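Local structure of lactococcal prophage ps3 protein 05 (Staphylococcus epidermidis ATCC 12228, 3G8W) at residues Leu44-Leu48 with Ser49-Asp53; Glu101-Asn104 with His105-Tyr109. The protein is probably an acetyltransferase of the GNAT superfamily, expected to move an acetyl group from acetyl-coenzyme A to an unidentified acceptor. One frame throughout, in Å; residues are numbered along the deposited sequence.

Contact 1 (Leu44-Leu48 with Ser49-Asp53); sequences LKTIL and SNHTD
T52 reaches back over the end of the helix and sets its hydroxyl among carbonyl oxygens of the chain that has just passed. Its OG1 lies 3.0 Å from T46 O and 2.7 Å from S49 O; its single proton has both within reach, and which one receives it is not settled. The hydroxyl takes up this place because OG1 sits between the backbone N and the carbonyl carbon (chi1 64°). The methyl branch of the same residue crosses the side chain of T46 at about a right angle, with T52 CG2 3.6 Å from T46 CG2. The hydroxyl of T46 is turned away to D42 O, one turn earlier in the helix, which leaves its methyl for this packing. S49 N forks between K45 O and T46 O, both at 3.1 Å; the second bond comes in from above the carbonyl plane.

The outer side is looser. There the exposed H51 ring approaches T46 obliquely, its NE2 staying 3.9 Å from T46 O. The example is that of a helix C-terminus closed by the residues that follow it: the chain drops its helical angles at S49, turns through an inverse gamma turn centred on T52, and runs on to strand 55-62 of the GNAT fold.

Contact 2 (Glu101-Asn104 with His105-Tyr109); sequences ELIN and HIIQY
I107 N donates a hydrogen bond to I103 O at 2.9 Å, the shortest of the four backbone bonds that join these two successive turns. The other three follow the same i to i-4 pattern. H105 N binds E101 O at 3.1 Å, I106 N binds L102 O at 3.0 Å, and Q108 N binds N104 O at 3.0 Å with an N-H...O angle of 160°. Together they are a regular alpha-helix in miniature, whose spacing brings residues four apart onto one side.

Two apolar pairs line up one turn apart. I107 places CG1 anti to the carbonyl carbon (chi1 -68°), so that this branch leans back over the preceding turn: CG1 comes within 3.4 Å of I103 O, and CD1 reaches the branch methyl of its neighbour, 4.2 Å from I103 CG2. I106 repeats the lean, with its CG1 4.4 Å from L102 CD2, a looser touch. Elsewhere the helix carries polar residues: E101, N104 and Q108 are exposed, whereas H105 is only partly so, its ring leading away from the earlier turn.

Such a division makes helix 96-112 amphipathic, and each pair faces a different neighbour. L102 and I106 lie on F58 of strand 55-62 and on C70 of strand 65-74, while I103 and I107 meet I136 of helix 127-136, I103 also touching F132 and F133. Farther along, Y109 adds an edge-to-face stack with F58. The helix thus lies against strands 55-62 and 65-74, with I7 of strand 6-9 touching E101 and H105, and forms the crossover of the beta-alpha-beta unit made with strands 83-91 and 117-123.

Contact 1 closes before contact 2 opens, and their centres stand 19 Å apart; the nearest atoms are about 5 Å from each other without touching. What they share is strand 55-62 of the mixed sheet. I47 and L48 of contact 1 pack on I57, with I47 also on W55, whereas contact 2 uses N56 and F58, the residues of the other parity, consistent with the two helices lying against opposite faces of that strand. Helix 41-48 there keeps company with helix 15-24, and helix 96-112 with helix 127-136. The pair is consistent with the GNAT arrangement, in which helices pack on both faces of the central sheet.

Contact 1 (Leu44-Leu48 with Ser49-Asp53)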
loop_
_atom_site.group_PDB
_atom_site.type_symbol
_atom_site.label_atom_id
_atom_site.label_comp_id
_atom_site.label_asym_id
_atom_site.label_seq_id
_atom_site.Cartn_x
_atom_site.Cartn_y
_atom_site.Cartn_z
ATOM N N LEU B 44 -8.063 -5.876 13.738
ATOM C CA LEU B 44 -8.447 -4.720 14.514
ATOM C C LEU B 44 -7.628 -4.668 15.786
ATOM O O LEU B 44 -6.972 -3.669 16.083
ATOM C CB LEU B 44 -9.930 -4.813 14.848
ATOM C CG LEU B 44 -10.762 -3.609 14.426
ATOM C CD1 LEU B 44 -10.996 -3.612 12.914
ATOM C CD2 LEU B 44 -12.071 -3.634 15.169
ATOM N N LYS B 45 -7.671 -5.775 16.520
ATOM C CA LYS B 45 -6.919 -5.941 17.759
ATOM C C LYS B 45 -5.433 -5.730 17.462
ATOM O O LYS B 45 -4.716 -5.085 18.236
ATOM C CB LYS B 45 -7.183 -7.330 18.337
ATOM C CG LYS B 45 -7.701 -7.331 19.763
ATOM C CD LYS B 45 -8.535 -8.578 20.018
ATOM C CE LYS B 45 -9.141 -8.571 21.405
ATOM N NZ LYS B 45 -10.024 -9.746 21.618
ATOM N N THR B 46 -5.001 -6.259 16.319
ATOM C CA THR B 46 -3.675 -6.003 15.779
ATOM C C THR B 46 -3.426 -4.495 15.704
ATOM O O THR B 46 -2.534 -3.985 16.386
ATOM C CB THR B 46 -3.506 -6.640 14.365
ATOM O OG1 THR B 46 -3.839 -8.034 14.408
ATOM C CG2 THR B 46 -2.087 -6.483 13.850
ATOM N N ILE B 47 -4.239 -3.789 14.909
ATOM C CA ILE B 47 -4.048 -2.362 14.676
ATOM C C ILE B 47 -4.055 -1.585 15.990
ATOM O O ILE B 47 -3.214 -0.713 16.211
ATOM C CB ILE B 47 -5.097 -1.791 13.692
ATOM C CG1 ILE B 47 -5.065 -2.548 12.357
ATOM C CG2 ILE B 47 -4.848 -0.303 13.439
ATOM C CD1 ILE B 47 -6.294 -2.328 11.465
ATOM N N LEU B 48 -4.983 -1.947 16.867
ATOM C CA LEU B 48 -5.184 -1.260 18.140
ATOM C C LEU B 48 -4.017 -1.374 19.139
ATOM O O LEU B 48 -3.866 -0.520 20.032
ATOM C CB LEU B 48 -6.483 -1.748 18.783
ATOM C CG LEU B 48 -7.776 -1.204 18.188
ATOM C CD1 LEU B 48 -8.932 -2.089 18.569
ATOM C CD2 LEU B 48 -8.010 0.224 18.654
ATOM N N SER B 49 -3.213 -2.431 18.993
ATOM C CA SER B 49 -2.013 -2.647 19.804
ATOM C C SER B 49 -0.896 -1.644 19.469
ATOM O O SER B 49 -0.861 -1.068 18.379
ATOM C CB SER B 49 -1.508 -4.077 19.600
ATOM O OG SER B 49 -0.632 -4.479 20.647
ATOM N N ASN B 50 0.008 -1.440 20.422
ATOM C CA ASN B 50 1.198 -0.598 20.228
ATOM C C ASN B 50 2.435 -1.331 19.640
ATOM O O ASN B 50 3.456 -0.700 19.324
ATOM C CB ASN B 50 1.552 0.102 21.541
ATOM C CG ASN B 50 1.074 -0.675 22.753
ATOM O OD1 ASN B 50 0.185 -0.224 23.469
ATOM N ND2 ASN B 50 1.637 -1.861 22.971
ATOM N N HIS B 51 2.347 -2.654 19.485
ATOM C CA HIS B 51 3.395 -3.383 18.775
ATOM C C HIS B 51 3.299 -3.075 17.294
ATOM O O HIS B 51 4.305 -3.162 16.590
ATOM C CB HIS B 51 3.358 -4.894 19.056
ATOM C CG HIS B 51 2.231 -5.626 18.386
ATOM N ND1 HIS B 51 2.404 -6.848 17.765
ATOM C CD2 HIS B 51 0.918 -5.320 18.253
ATOM C CE1 HIS B 51 1.247 -7.261 17.274
ATOM N NE2 HIS B 51 0.328 -6.352 17.558
ATOM N N THR B 52 2.089 -2.713 16.841
ATOM C CA THR B 52 1.850 -2.157 15.506
ATOM C C THR B 52 2.138 -0.663 15.548
ATOM O O THR B 52 1.284 0.179 15.281
ATOM C CB THR B 52 0.418 -2.421 14.995
ATOM O OG1 THR B 52 -0.550 -1.748 15.824
ATOM C CG2 THR B 52 0.140 -3.895 14.968
ATOM N N ASP B 53 3.372 -0.378 15.928
ATOM C CA ASP B 53 3.991 0.937 16.031
ATOM C C ASP B 53 3.587 2.017 14.980
ATOM O O ASP B 53 3.535 3.215 15.288
ATOM C CB ASP B 53 5.509 0.661 16.047
ATOM C CG ASP B 53 6.349 1.905 16.048
ATOM O OD1 ASP B 53 6.022 2.866 16.773
ATOM O OD2 ASP B 53 7.366 1.902 15.323
#

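Contact 2 (Glu101-Asn104 with His105-Tyr109)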
loop_
_atom_site.group_PDB
_atom_site.type_symbol
_atom_site.label_atom_id
_atom_site.label_comp_id
_atom_site.label_asym_id
_atom_site.label_seq_id
_atom_site.Cartn_x
_atom_site.Cartn_y
_atom_site.Cartn_z
ATOM N N GLU B 101 -11.285 18.796 13.710
ATOM C CA GLU B 101 -10.354 18.871 14.820
ATOM C C GLU B 101 -9.516 17.589 14.912
ATOM O O GLU B 101 -8.314 17.629 15.196
ATOM C CB GLU B 101 -11.110 19.137 16.109
ATOM C CG GLU B 101 -10.327 19.876 17.151
ATOM C CD GLU B 101 -11.162 20.115 18.404
ATOM O OE1 GLU B 101 -10.744 19.652 19.504
ATOM O OE2 GLU B 101 -12.249 20.756 18.284
ATOM N N LEU B 102 -10.158 16.452 14.664
ATOM C CA LEU B 102 -9.475 15.166 14.624
ATOM C C LEU B 102 -8.384 15.094 13.521
ATOM O O LEU B 102 -7.246 14.706 13.816
ATOM C CB LEU B 102 -10.515 14.066 14.411
ATOM C CG LEU B 102 -10.395 12.628 14.903
ATOM C CD1 LEU B 102 -10.622 11.735 13.730
ATOM C CD2 LEU B 102 -9.079 12.303 15.542
ATOM N N ILE B 103 -8.727 15.469 12.269
ATOM C CA ILE B 103 -7.777 15.392 11.141
ATOM C C ILE B 103 -6.558 16.236 11.469
ATOM O O ILE B 103 -5.430 15.779 11.309
ATOM C CB ILE B 103 -8.404 15.735 9.738
ATOM C CG1 ILE B 103 -9.420 14.670 9.314
ATOM C CG2 ILE B 103 -7.347 15.842 8.639
ATOM C CD1 ILE B 103 -9.094 13.261 9.776
ATOM N N ASN B 104 -6.788 17.433 11.993
ATOM C CA ASN B 104 -5.704 18.284 12.451
ATOM C C ASN B 104 -4.784 17.652 13.480
ATOM O O ASN B 104 -3.573 17.789 13.364
ATOM C CB ASN B 104 -6.231 19.607 12.955
ATOM C CG ASN B 104 -6.286 20.674 11.862
ATOM O OD1 ASN B 104 -6.298 21.863 12.173
ATOM N ND2 ASN B 104 -6.310 20.270 10.590
ATOM N N HIS B 105 -5.341 16.948 14.462
ATOM C CA HIS B 105 -4.529 16.277 15.478
ATOM C C HIS B 105 -3.636 15.295 14.739
ATOM O O HIS B 105 -2.420 15.234 14.971
ATOM C CB HIS B 105 -5.422 15.530 16.482
ATOM C CG HIS B 105 -4.685 14.929 17.644
ATOM N ND1 HIS B 105 -3.885 13.809 17.529
ATOM C CD2 HIS B 105 -4.657 15.271 18.955
ATOM C CE1 HIS B 105 -3.374 13.503 18.711
ATOM N NE2 HIS B 105 -3.833 14.371 19.592
ATOM N N ILE B 106 -4.243 14.552 13.814
ATOM C CA ILE B 106 -3.530 13.502 13.108
ATOM C C ILE B 106 -2.424 14.106 12.265
ATOM O O ILE B 106 -1.364 13.518 12.141
ATOM C CB ILE B 106 -4.462 12.596 12.282
ATOM C CG1 ILE B 106 -5.429 11.833 13.207
ATOM C CG2 ILE B 106 -3.644 11.640 11.435
ATOM C CD1 ILE B 106 -6.331 10.833 12.474
ATOM N N ILE B 107 -2.651 15.295 11.724
ATOM C CA ILE B 107 -1.594 15.963 10.982
ATOM C C ILE B 107 -0.436 16.326 11.906
ATOM O O ILE B 107 0.731 16.076 11.575
ATOM C CB ILE B 107 -2.097 17.185 10.200
ATOM C CG1 ILE B 107 -3.019 16.725 9.066
ATOM C CG2 ILE B 107 -0.929 17.937 9.609
ATOM C CD1 ILE B 107 -3.630 17.851 8.266
ATOM N N GLN B 108 -0.752 16.869 13.079
ATOM C CA GLN B 108 0.292 17.268 14.006
ATOM C C GLN B 108 1.141 16.079 14.428
ATOM O O GLN B 108 2.358 16.200 14.552
ATOM C CB GLN B 108 -0.275 17.992 15.227
ATOM C CG GLN B 108 0.753 18.893 15.950
ATOM C CD GLN B 108 1.383 19.943 15.015
ATOM O OE1 GLN B 108 0.801 20.318 13.987
ATOM N NE2 GLN B 108 2.572 20.414 15.370
ATOM N N TYR B 109 0.492 14.939 14.641
ATOM C CA TYR B 109 1.182 13.714 14.985
ATOM C C TYR B 109 2.122 13.269 13.848
ATOM O O TYR B 109 3.279 12.876 14.099
ATOM C CB TYR B 109 0.171 12.619 15.285
ATOM C CG TYR B 109 0.823 11.277 15.515
ATOM C CD1 TYR B 109 0.957 10.348 14.470
ATOM C CD2 TYR B 109 1.335 10.936 16.784
ATOM C CE1 TYR B 109 1.561 9.110 14.688
ATOM C CE2 TYR B 109 1.941 9.708 17.012
ATOM C CZ TYR B 109 2.047 8.803 15.968
ATOM O OH TYR B 109 2.645 7.593 16.207
#